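Local coordinates for fusolin (Anomala cuprea entomopoxvirus, PDB 4YN1), which forms the viral spindles that enhance virulence and, as a member of the lytic polysaccharide mono-oxygenase family, probably acts on chitin, at residues G115-T120 against C228-F233; V151-P156 against T207-Y212. All coordinates share one frame; numbering follows the deposited sequence.

How the interactions relate
Two contacts, one nested inside the other, show how a mixed sheet is assembled from distant parts of a chain. From the N terminus, the chain first passes through 115-120 and then 151-156 at the end of strand 147-154. It returns at 207-212, where interaction 2 closes the inner loop, and reaches 228-233 on the next strand, where interaction 1 closes the outer one. Because strands 209-217 and 223-234 are neighbours, the two contacts touch: V229 N probably bonds to I211 O, Q208 NE2 probably bonds to W117 O, and the rings of F209 and F233 meet. Interaction 1 ties the start of strand 120-123 and its preceding loop to strand 223-234; interaction 2 ties strand 147-154 to 209-217.

Interaction 1: G115-T120 against C228-F233; sequences GSWPPT and CVDAVF. With EDO (1,2-ethanediol), chain D; EDO (1,2-ethanediol), chain C.
The parallel beta bridge between T120 and A231 marks where an irregular loop becomes strand 120-123 and joins strand 223-234 of the mixed sheet. T120 straddles A231: its N donates to D230 O (2.9 Å), and its O accepts from V232 N (3.0 Å). The same D230 oxygen is gripped by water 2, at 2.7 Å, which also bonds to T120 OG1, while P119 CA adds a C-H...O contact to it. P119 lies over the strand, its CB 3.6 Å from A231 CA. The tip of its ring, CG, runs alongside V232 CG1 at 3.6 Å, a branch that chi1 of 69° sets between the backbone N and the carbonyl carbon of V232.

Upstream, the carboxylate of D230 turns up to the root of the W117 side chain, with OD2 3.3 Å from W117 CB. Its plane is nearly parallel to the indole, 10° away, but the oxygen approaches the ring obliquely. The indole NE1 bonds to I113 O, and the ring packs on helices 32-47 and 10-17. Water 1 lies within hydrogen-bonding distance of both D230 OD2 (2.6 Å) and P118 O, giving a second water-mediated link between loop and strand. R10 ties the group together, forming a salt bridge with D230 OD1 and a cation-pi contact with W117.

A buried carboxylate with a cation and water as partners is likely to stay ionised, and its charge would favour holding R10 against the indole. Backbone bonds and waters hold the loop to the strand; the indole, through R10 and the helices, ties it to other neighbours.

Interaction 2: V151-P156 against T207-Y212; sequences VYVTTP and TQFVIY
V151 and I211 press together at the apolar centre, where CG1 of the valine and CG2 of the isoleucine come to 3.3 Å, an unusually tight approach. Farther along, V153 spreads its two branches: CG2 lies alongside I211 CG1, and CG1 meets F209 CD2 at 3.9 Å. V200, V202 and P203 of strand 194-203 cover this face. On the other face Y152 and Y212 start together at CB before their rings diverge, and each meets W167 edge-to-face; Y152 also brings the edge of its ring, at CD1, to Y212 O.

The backbones are joined by a reciprocal pair of bonds, Y152 N to Y212 O and Y212 N to Y152 O, both 2.8 Å, followed by T154 N to V210 O at 2.9 Å. At the polar end a chi1 of 46° tucks T154 OG1 between its own N and carbonyl carbon, where it accepts the N-H of V210, with OG1 3.0 Å from V210 N in a nearly straight bond (176°), while T154 O turns to R205. Y152 OH bonds to E150 beside the bound N-acetylglucosamine.

An antiparallel strand pair with one apolar face against a second sheet is characteristic of the beta-sandwich core of lytic polysaccharide mono-oxygenases.

Interaction 1: G115-T120 against C228-F233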
loop_
_atom_site.group_PDB
_atom_site.type_symbol
_atom_site.label_atom_id
_atom_site.label_comp_id
_atom_site.label_asym_id
_atom_site.label_seq_id
_atom_site.Cartn_x
_atom_site.Cartn_y
_atom_site.Cartn_z
ATOM N N GLY A 115 -4.067 -10.452 4.886
ATOM C CA GLY A 115 -3.881 -10.538 6.325
ATOM C C GLY A 115 -3.873 -9.197 6.999
ATOM O O GLY A 115 -4.191 -8.193 6.379
ATOM N N SER A 116 -3.466 -9.184 8.265
ATOM C CA SER A 116 -3.524 -8.015 9.154
ATOM C C SER A 116 -2.391 -7.028 8.935
ATOM O O SER A 116 -1.672 -6.693 9.856
ATOM C CB SER A 116 -3.576 -8.483 10.604
ATOM O OG SER A 116 -2.392 -9.161 11.005
ATOM N N TRP A 117 -2.266 -6.516 7.707
ATOM C CA TRP A 117 -1.278 -5.492 7.398
ATOM C C TRP A 117 -1.498 -4.264 8.288
ATOM O O TRP A 117 -2.618 -3.744 8.365
ATOM C CB TRP A 117 -1.361 -5.087 5.925
ATOM C CG TRP A 117 -0.799 -6.123 5.025
ATOM C CD1 TRP A 117 -1.477 -7.074 4.322
ATOM C CD2 TRP A 117 0.597 -6.380 4.814
ATOM N NE1 TRP A 117 -0.589 -7.848 3.606
ATOM C CE2 TRP A 117 0.694 -7.447 3.900
ATOM C CE3 TRP A 117 1.766 -5.746 5.241
ATOM C CZ2 TRP A 117 1.919 -7.849 3.358
ATOM C CZ3 TRP A 117 2.983 -6.201 4.771
ATOM C CH2 TRP A 117 3.055 -7.239 3.842
ATOM N N PRO A 118 -0.460 -3.805 8.997
ATOM C CA PRO A 118 -0.638 -2.672 9.902
ATOM C C PRO A 118 -0.976 -1.379 9.180
ATOM O O PRO A 118 -0.268 -0.921 8.271
ATOM C CB PRO A 118 0.703 -2.605 10.649
ATOM C CG PRO A 118 1.155 -4.030 10.624
ATOM C CD PRO A 118 0.884 -4.384 9.179
ATOM N N PRO A 119 -2.079 -0.748 9.601
ATOM C CA PRO A 119 -2.499 0.469 8.916
ATOM C C PRO A 119 -2.023 1.742 9.612
ATOM O O PRO A 119 -1.696 1.765 10.803
ATOM C CB PRO A 119 -4.036 0.387 9.006
ATOM C CG PRO A 119 -4.253 -0.223 10.355
ATOM C CD PRO A 119 -3.109 -1.196 10.578
ATOM N N THR A 120 -2.065 2.819 8.869
ATOM C CA THR A 120 -1.948 4.169 9.415
ATOM C C THR A 120 -3.324 4.438 10.042
ATOM O O THR A 120 -4.338 4.297 9.349
ATOM C CB THR A 120 -1.653 5.184 8.338
ATOM O OG1 THR A 120 -0.277 5.009 7.927
ATOM C CG2 THR A 120 -1.897 6.631 8.803
ATOM N N CYS A 228 0.212 0.099 -2.655
ATOM C CA CYS A 228 -0.861 -0.116 -1.678
ATOM C C CYS A 228 -0.511 0.598 -0.410
ATOM O O CYS A 228 0.631 0.513 0.020
ATOM C CB CYS A 228 -1.060 -1.601 -1.412
ATOM S SG CYS A 228 -1.827 -2.428 -2.793
ATOM N N VAL A 229 -1.487 1.285 0.184
ATOM C CA VAL A 229 -1.352 2.028 1.421
ATOM C C VAL A 229 -2.446 1.550 2.370
ATOM O O VAL A 229 -3.627 1.715 2.062
ATOM C CB VAL A 229 -1.474 3.532 1.159
ATOM C CG1 VAL A 229 -1.521 4.307 2.464
ATOM C CG2 VAL A 229 -0.358 4.060 0.257
ATOM N N ASP A 230 -2.061 0.928 3.501
ATOM C CA ASP A 230 -3.005 0.437 4.501
ATOM C C ASP A 230 -3.414 1.573 5.428
ATOM O O ASP A 230 -2.561 2.249 6.021
ATOM C CB ASP A 230 -2.407 -0.749 5.278
ATOM C CG ASP A 230 -2.071 -1.918 4.333
ATOM O OD1 ASP A 230 -2.999 -2.445 3.686
ATOM O OD2 ASP A 230 -0.867 -2.270 4.206
ATOM N N ALA A 231 -4.728 1.705 5.639
ATOM C CA ALA A 231 -5.262 2.751 6.523
ATOM C C ALA A 231 -6.563 2.336 7.206
ATOM O O ALA A 231 -7.240 1.406 6.775
ATOM C CB ALA A 231 -5.471 4.027 5.712
ATOM N N VAL A 232 -6.893 3.034 8.264
ATOM C CA VAL A 232 -8.148 2.854 9.008
ATOM C C VAL A 232 -8.465 4.153 9.721
ATOM O O VAL A 232 -7.554 4.856 10.167
ATOM C CB VAL A 232 -8.013 1.648 10.011
ATOM C CG1 VAL A 232 -7.045 1.960 11.150
ATOM C CG2 VAL A 232 -9.370 1.235 10.548
ATOM N N PHE A 233 -9.743 4.458 9.864
ATOM C CA PHE A 233 -10.163 5.609 10.620
ATOM C C PHE A 233 -10.458 5.192 12.044
ATOM O O PHE A 233 -11.024 4.124 12.275
ATOM C CB PHE A 233 -11.413 6.262 10.011
ATOM C CG PHE A 233 -11.170 6.918 8.684
ATOM C CD1 PHE A 233 -10.346 8.029 8.582
ATOM C CD2 PHE A 233 -11.763 6.428 7.527
ATOM C CE1 PHE A 233 -10.126 8.640 7.350
ATOM C CE2 PHE A 233 -11.524 7.031 6.295
ATOM C CZ PHE A 233 -10.716 8.137 6.216
HETATM C C1 EDO D . 0.088 -7.963 12.589
HETATM O O1 EDO D . 0.286 -9.192 11.960
HETATM C C2 EDO D . 1.428 -7.171 12.616
HETATM O O2 EDO D . 2.075 -7.268 11.348
HETATM C C1 EDO C . -12.548 1.498 13.164
HETATM O O1 EDO C . -13.050 2.311 12.122
HETATM C C2 EDO C . -13.321 1.808 14.475
HETATM O O2 EDO C . -13.188 3.191 14.820
HETATM O O HOH W 1 1.115 -1.693 5.866
HETATM O O HOH W 2 -0.107 3.272 5.958
#

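Interaction 2: V151-P156 against T207-Y212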
loop_
_atom_site.group_PDB
_atom_site.type_symbol
_atom_site.label_atom_id
_atom_site.label_comp_id
_atom_site.label_asym_id
_atom_site.label_seq_id
_atom_site.Cartn_x
_atom_site.Cartn_y
_atom_site.Cartn_z
ATOM N N VAL A 151 -5.561 8.152 -7.638
ATOM C CA VAL A 151 -5.694 7.525 -6.338
ATOM C C VAL A 151 -7.022 6.831 -6.242
ATOM O O VAL A 151 -8.048 7.396 -6.607
ATOM C CB VAL A 151 -5.494 8.492 -5.167
ATOM C CG1 VAL A 151 -5.453 7.723 -3.855
ATOM C CG2 VAL A 151 -4.214 9.321 -5.344
ATOM N N TYR A 152 -6.991 5.587 -5.779
ATOM C CA TYR A 152 -8.191 4.780 -5.616
ATOM C C TYR A 152 -8.314 4.387 -4.182
ATOM O O TYR A 152 -7.308 4.315 -3.487
ATOM C CB TYR A 152 -8.109 3.506 -6.446
ATOM C CG TYR A 152 -7.936 3.744 -7.926
ATOM C CD1 TYR A 152 -6.682 4.022 -8.466
ATOM C CD2 TYR A 152 -9.016 3.643 -8.800
ATOM C CE1 TYR A 152 -6.527 4.308 -9.823
ATOM C CE2 TYR A 152 -8.869 3.903 -10.160
ATOM C CZ TYR A 152 -7.628 4.259 -10.664
ATOM O OH TYR A 152 -7.506 4.548 -12.003
ATOM N N VAL A 153 -9.526 4.087 -3.739
ATOM C CA VAL A 153 -9.770 3.565 -2.382
ATOM C C VAL A 153 -10.620 2.283 -2.529
ATOM O O VAL A 153 -11.481 2.178 -3.429
ATOM C CB VAL A 153 -10.430 4.622 -1.468
ATOM C CG1 VAL A 153 -10.765 4.055 -0.100
ATOM C CG2 VAL A 153 -9.518 5.843 -1.316
ATOM N N THR A 154 -10.398 1.330 -1.650
ATOM C CA THR A 154 -11.186 0.127 -1.694
ATOM C C THR A 154 -12.673 0.449 -1.417
ATOM O O THR A 154 -13.006 1.361 -0.659
ATOM C CB THR A 154 -10.668 -0.941 -0.744
ATOM O OG1 THR A 154 -10.388 -0.363 0.544
ATOM C CG2 THR A 154 -9.414 -1.662 -1.295
ATOM N N THR A 155 -13.526 -0.314 -2.049
ATOM C CA THR A 155 -14.994 -0.249 -1.907
ATOM C C THR A 155 -15.372 -0.633 -0.463
ATOM O O THR A 155 -14.591 -1.324 0.207
ATOM C CB THR A 155 -15.633 -1.172 -2.970
ATOM O OG1 THR A 155 -17.039 -0.978 -3.009
ATOM C CG2 THR A 155 -15.320 -2.605 -2.740
ATOM N N PRO A 156 -16.541 -0.196 0.068
ATOM C CA PRO A 156 -16.823 -0.445 1.503
ATOM C C PRO A 156 -16.828 -1.892 1.953
ATOM O O PRO A 156 -16.545 -2.170 3.114
ATOM C CB PRO A 156 -18.222 0.178 1.702
ATOM C CG PRO A 156 -18.341 1.164 0.633
ATOM C CD PRO A 156 -17.580 0.670 -0.535
ATOM N N THR A 207 -14.118 0.322 8.481
ATOM C CA THR A 207 -13.304 -0.861 8.345
ATOM C C THR A 207 -11.910 -0.454 7.888
ATOM O O THR A 207 -11.726 0.626 7.346
ATOM C CB THR A 207 -13.958 -1.792 7.308
ATOM O OG1 THR A 207 -14.221 -1.023 6.129
ATOM C CG2 THR A 207 -15.277 -2.381 7.814
ATOM N N GLN A 208 -10.954 -1.357 8.025
ATOM C CA GLN A 208 -9.609 -1.125 7.517
ATOM C C GLN A 208 -9.702 -1.183 5.989
ATOM O O GLN A 208 -10.419 -2.023 5.423
ATOM C CB GLN A 208 -8.631 -2.164 8.046
ATOM C CG GLN A 208 -7.229 -1.865 7.581
ATOM C CD GLN A 208 -6.179 -2.693 8.266
ATOM O OE1 GLN A 208 -6.292 -3.034 9.443
ATOM N NE2 GLN A 208 -5.160 -3.061 7.526
ATOM N N PHE A 209 -9.029 -0.248 5.319
ATOM C CA PHE A 209 -9.149 -0.116 3.858
ATOM C C PHE A 209 -7.785 0.100 3.216
ATOM O O PHE A 209 -6.758 0.205 3.904
ATOM C CB PHE A 209 -10.121 1.057 3.532
ATOM C CG PHE A 209 -9.719 2.426 4.041
ATOM C CD1 PHE A 209 -10.048 2.833 5.321
ATOM C CD2 PHE A 209 -8.983 3.299 3.242
ATOM C CE1 PHE A 209 -9.661 4.088 5.797
ATOM C CE2 PHE A 209 -8.649 4.570 3.702
ATOM C CZ PHE A 209 -8.937 4.933 4.994
ATOM N N VAL A 210 -7.771 0.106 1.903
ATOM C CA VAL A 210 -6.546 0.312 1.158
ATOM C C VAL A 210 -6.753 1.519 0.238
ATOM O O VAL A 210 -7.840 1.699 -0.371
ATOM C CB VAL A 210 -6.063 -0.918 0.340
ATOM C CG1 VAL A 210 -4.884 -0.558 -0.567
ATOM C CG2 VAL A 210 -5.700 -2.080 1.237
ATOM N N ILE A 211 -5.711 2.363 0.197
ATOM C CA ILE A 211 -5.573 3.489 -0.721
ATOM C C ILE A 211 -4.544 2.986 -1.747
ATOM O O ILE A 211 -3.472 2.484 -1.367
ATOM C CB ILE A 211 -5.125 4.799 -0.069
ATOM C CG1 ILE A 211 -6.108 5.252 1.043
ATOM C CG2 ILE A 211 -4.885 5.879 -1.131
ATOM C CD1 ILE A 211 -5.580 6.393 1.957
ATOM N N TYR A 212 -4.889 3.036 -3.024
ATOM C CA TYR A 212 -4.015 2.520 -4.073
ATOM C C TYR A 212 -3.614 3.693 -4.930
ATOM O O TYR A 212 -4.487 4.374 -5.479
ATOM C CB TYR A 212 -4.737 1.482 -4.903
ATOM C CG TYR A 212 -3.852 0.697 -5.832
ATOM C CD1 TYR A 212 -2.810 -0.082 -5.337
ATOM C CD2 TYR A 212 -4.165 0.572 -7.175
ATOM C CE1 TYR A 212 -2.053 -0.889 -6.162
ATOM C CE2 TYR A 212 -3.416 -0.256 -8.017
ATOM C CZ TYR A 212 -2.331 -0.943 -7.519
ATOM O OH TYR A 212 -1.623 -1.781 -8.345
#